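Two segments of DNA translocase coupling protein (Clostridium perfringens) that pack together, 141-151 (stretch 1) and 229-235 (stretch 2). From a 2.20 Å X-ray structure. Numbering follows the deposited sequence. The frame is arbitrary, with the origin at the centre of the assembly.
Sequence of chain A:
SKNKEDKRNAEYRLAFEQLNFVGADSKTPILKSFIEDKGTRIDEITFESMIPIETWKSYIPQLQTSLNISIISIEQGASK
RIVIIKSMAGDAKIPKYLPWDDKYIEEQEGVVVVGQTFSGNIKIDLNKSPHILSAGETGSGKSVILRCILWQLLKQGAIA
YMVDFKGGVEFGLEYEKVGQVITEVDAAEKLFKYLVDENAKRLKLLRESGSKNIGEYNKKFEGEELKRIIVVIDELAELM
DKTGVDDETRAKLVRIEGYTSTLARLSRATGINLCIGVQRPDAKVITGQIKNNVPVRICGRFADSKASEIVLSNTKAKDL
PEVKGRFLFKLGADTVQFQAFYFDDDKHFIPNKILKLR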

# COMPACT_ATOMS: atom_id res chain seq x y z
N GLY A 141 6.63 7.02 -1.30
CA GLY A 141 6.52 6.16 -2.48
C GLY A 141 5.09 5.69 -2.70
O GLY A 141 4.81 4.92 -3.62
N LYS A 142 4.14 6.19 -1.86
CA LYS A 142 2.70 5.85 -1.92
C LYS A 142 2.14 6.10 -3.34
O LYS A 142 1.37 5.30 -3.86
CB LYS A 142 1.90 6.67 -0.86
CG LYS A 142 0.73 7.45 -1.47
CD LYS A 142 0.18 8.52 -0.60
CE LYS A 142 -0.48 9.55 -1.46
NZ LYS A 142 0.54 10.44 -2.11
N SER A 143 2.52 7.26 -3.94
CA SER A 143 2.05 7.70 -5.25
C SER A 143 2.74 6.98 -6.40
O SER A 143 2.09 6.71 -7.42
CB SER A 143 2.19 9.22 -5.37
OG SER A 143 1.00 9.81 -4.87
N VAL A 144 4.04 6.66 -6.23
CA VAL A 144 4.89 5.91 -7.17
C VAL A 144 4.26 4.52 -7.46
O VAL A 144 4.18 4.12 -8.63
CB VAL A 144 6.35 5.83 -6.64
CG1 VAL A 144 7.12 4.67 -7.24
CG2 VAL A 144 7.09 7.15 -6.88
N ILE A 145 3.74 3.84 -6.43
CA ILE A 145 3.06 2.53 -6.52
C ILE A 145 1.87 2.62 -7.46
O ILE A 145 1.71 1.75 -8.30
CB ILE A 145 2.59 2.02 -5.11
CG1 ILE A 145 3.78 1.69 -4.21
CG2 ILE A 145 1.64 0.80 -5.24
CD1 ILE A 145 3.39 1.51 -2.74
N LEU A 146 1.03 3.65 -7.29
CA LEU A 146 -0.16 3.86 -8.12
C LEU A 146 0.19 4.04 -9.59
O LEU A 146 -0.50 3.49 -10.43
CB LEU A 146 -0.94 5.09 -7.61
CG LEU A 146 -1.48 4.98 -6.16
CD1 LEU A 146 -2.29 6.19 -5.81
CD2 LEU A 146 -2.31 3.71 -5.97
N ARG A 147 1.28 4.79 -9.91
CA ARG A 147 1.74 5.02 -11.29
C ARG A 147 2.34 3.74 -11.90
O ARG A 147 2.21 3.54 -13.11
CB ARG A 147 2.73 6.19 -11.36
CG ARG A 147 2.06 7.54 -11.05
CD ARG A 147 3.05 8.68 -11.14
NE ARG A 147 2.46 9.92 -10.62
CZ ARG A 147 2.68 10.41 -9.41
NH1 ARG A 147 3.51 9.80 -8.58
NH2 ARG A 147 2.10 11.54 -9.03
N CYS A 148 2.94 2.88 -11.06
CA CYS A 148 3.48 1.56 -11.44
C CYS A 148 2.32 0.62 -11.83
O CYS A 148 2.42 -0.10 -12.81
CB CYS A 148 4.28 0.97 -10.29
SG CYS A 148 5.16 -0.54 -10.71
N ILE A 149 1.24 0.61 -11.04
CA ILE A 149 0.02 -0.17 -11.31
C ILE A 149 -0.60 0.34 -12.62
O ILE A 149 -0.96 -0.47 -13.47
CB ILE A 149 -0.99 -0.04 -10.13
CG1 ILE A 149 -0.44 -0.78 -8.87
CG2 ILE A 149 -2.40 -0.58 -10.55
CD1 ILE A 149 -1.12 -0.41 -7.61
N LEU A 150 -0.70 1.68 -12.78
CA LEU A 150 -1.26 2.34 -13.96
C LEU A 150 -0.52 1.90 -15.22
O LEU A 150 -1.16 1.54 -16.20
CB LEU A 150 -1.18 3.87 -13.79
CG LEU A 150 -1.54 4.76 -14.99
CD1 LEU A 150 -3.03 4.49 -15.47
CD2 LEU A 150 -1.32 6.24 -14.65
N TRP A 151 0.83 1.93 -15.19
CA TRP A 151 1.71 1.54 -16.30
C TRP A 151 1.43 0.09 -16.75
O TRP A 151 1.25 -0.17 -17.93
CB TRP A 151 3.17 1.70 -15.86
CG TRP A 151 4.13 1.21 -16.90
CD1 TRP A 151 4.89 0.08 -16.85
CD2 TRP A 151 4.31 1.75 -18.23
NE1 TRP A 151 5.61 -0.06 -18.02
CE2 TRP A 151 5.26 0.95 -18.89
CE3 TRP A 151 3.79 2.88 -18.90
CZ2 TRP A 151 5.71 1.22 -20.18
CZ3 TRP A 151 4.22 3.15 -20.19
CH2 TRP A 151 5.16 2.32 -20.83
N ILE A 229 -11.25 -0.20 -17.31
CA ILE A 229 -11.08 1.22 -17.03
C ILE A 229 -10.33 1.37 -15.69
O ILE A 229 -10.79 0.85 -14.67
CB ILE A 229 -12.43 1.99 -17.01
CG1 ILE A 229 -13.10 1.99 -18.42
CG2 ILE A 229 -12.20 3.43 -16.52
CD1 ILE A 229 -14.62 2.37 -18.42
N ILE A 230 -9.19 2.10 -15.68
CA ILE A 230 -8.47 2.38 -14.44
C ILE A 230 -8.62 3.86 -14.09
O ILE A 230 -8.44 4.73 -14.94
CB ILE A 230 -7.00 1.86 -14.41
CG1 ILE A 230 -6.34 2.15 -13.01
CG2 ILE A 230 -6.17 2.37 -15.61
CD1 ILE A 230 -4.85 1.99 -12.88
N VAL A 231 -9.02 4.13 -12.86
CA VAL A 231 -9.25 5.48 -12.36
C VAL A 231 -8.24 5.72 -11.24
O VAL A 231 -8.29 5.05 -10.22
CB VAL A 231 -10.70 5.68 -11.87
CG1 VAL A 231 -10.97 7.14 -11.51
CG2 VAL A 231 -11.72 5.16 -12.88
N VAL A 232 -7.33 6.65 -11.45
CA VAL A 232 -6.28 6.92 -10.47
C VAL A 232 -6.62 8.22 -9.80
O VAL A 232 -6.74 9.24 -10.47
CB VAL A 232 -4.86 6.94 -11.10
CG1 VAL A 232 -3.77 7.10 -10.02
CG2 VAL A 232 -4.60 5.68 -11.92
N ILE A 233 -6.80 8.18 -8.49
CA ILE A 233 -7.12 9.38 -7.72
C ILE A 233 -5.85 9.63 -6.91
O ILE A 233 -5.53 8.86 -5.99
CB ILE A 233 -8.39 9.13 -6.85
CG1 ILE A 233 -9.64 8.87 -7.75
CG2 ILE A 233 -8.61 10.26 -5.84
CD1 ILE A 233 -10.84 8.24 -7.04
N ASP A 234 -5.11 10.67 -7.29
CA ASP A 234 -3.86 11.03 -6.62
C ASP A 234 -4.05 11.34 -5.15
O ASP A 234 -3.23 10.93 -4.34
CB ASP A 234 -3.19 12.22 -7.32
CG ASP A 234 -1.80 12.53 -6.75
OD1 ASP A 234 -0.85 11.75 -7.05
OD2 ASP A 234 -1.68 13.52 -6.00
N GLU A 235 -5.16 12.03 -4.79
CA GLU A 235 -5.37 12.36 -3.39
C GLU A 235 -6.84 12.33 -3.09
O GLU A 235 -7.59 13.17 -3.59
CB GLU A 235 -4.70 13.72 -3.04
CG GLU A 235 -4.92 14.20 -1.60
CD GLU A 235 -4.66 13.14 -0.54
OE1 GLU A 235 -3.49 12.72 -0.37
OE2 GLU A 235 -5.65 12.70 0.10
O HOH W 1 1.36 12.47 -5.61

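The helix of stretch 1 and the strand 229-233 run nearly antiparallel, their N-to-C directions 165° apart and their axes 9.8 Å apart at closest approach. Register follows from the shortest CA-CA distances: Ser143 CA to Asp234 CA is 6.9 Å, Leu146 CA to Val232 CA and Leu150 CA to Ile230 CA both 7.2 Å. Helical steps of three or four residues thus match steps of two along the strand, where alternation turns Ile230 and Val232 toward the helix and Val231 away.

The apolar part depends on rotamers. Leu146 points toward the strand, so its CB lies 4.2 Å from Val232 CG1; the m,t rotamer then places CD1 4.2 Å from the carbonyl, Ile233 O. Leu150 starts sideways; with chi1 at 172° and chi2 at 60°, its CD1 reaches 3.8 Å from Ile230 CG2 and 4.1 Å from Val232 CG2, so one methyl touches both strand residues. Ile230, t at both chi angles, extends CD1 to 3.8 Å from Leu150 CA and 4.2 Å from Ile149 CG2, packing against the helix backbone as well as its side chains.

At the other end the chemistry is polar. Asp234 leaves its backbone sideways, but with chi1 at -174° the carboxylate comes nearer the helix. Arg147 points away at CB; its m,t,t chain and chi4 of 101° nevertheless bring NH2 to 3.6 Å from Asp234 OD1. This is a salt bridge of charges alone, since the oxygen lies well out of the guanidinium plane and no N-H points at it; NH2 is hydrogen-bonded elsewhere in the structure. Water 1 makes a directional link, accepting from Ser143 OG at 2.8 Å and donating to Asp234 OD1 at 2.7 Å. Ser143 OG also accepts from Lys142 NZ at 2.9 Å, a bond reached with Lys142 chi1 between wells at 126°.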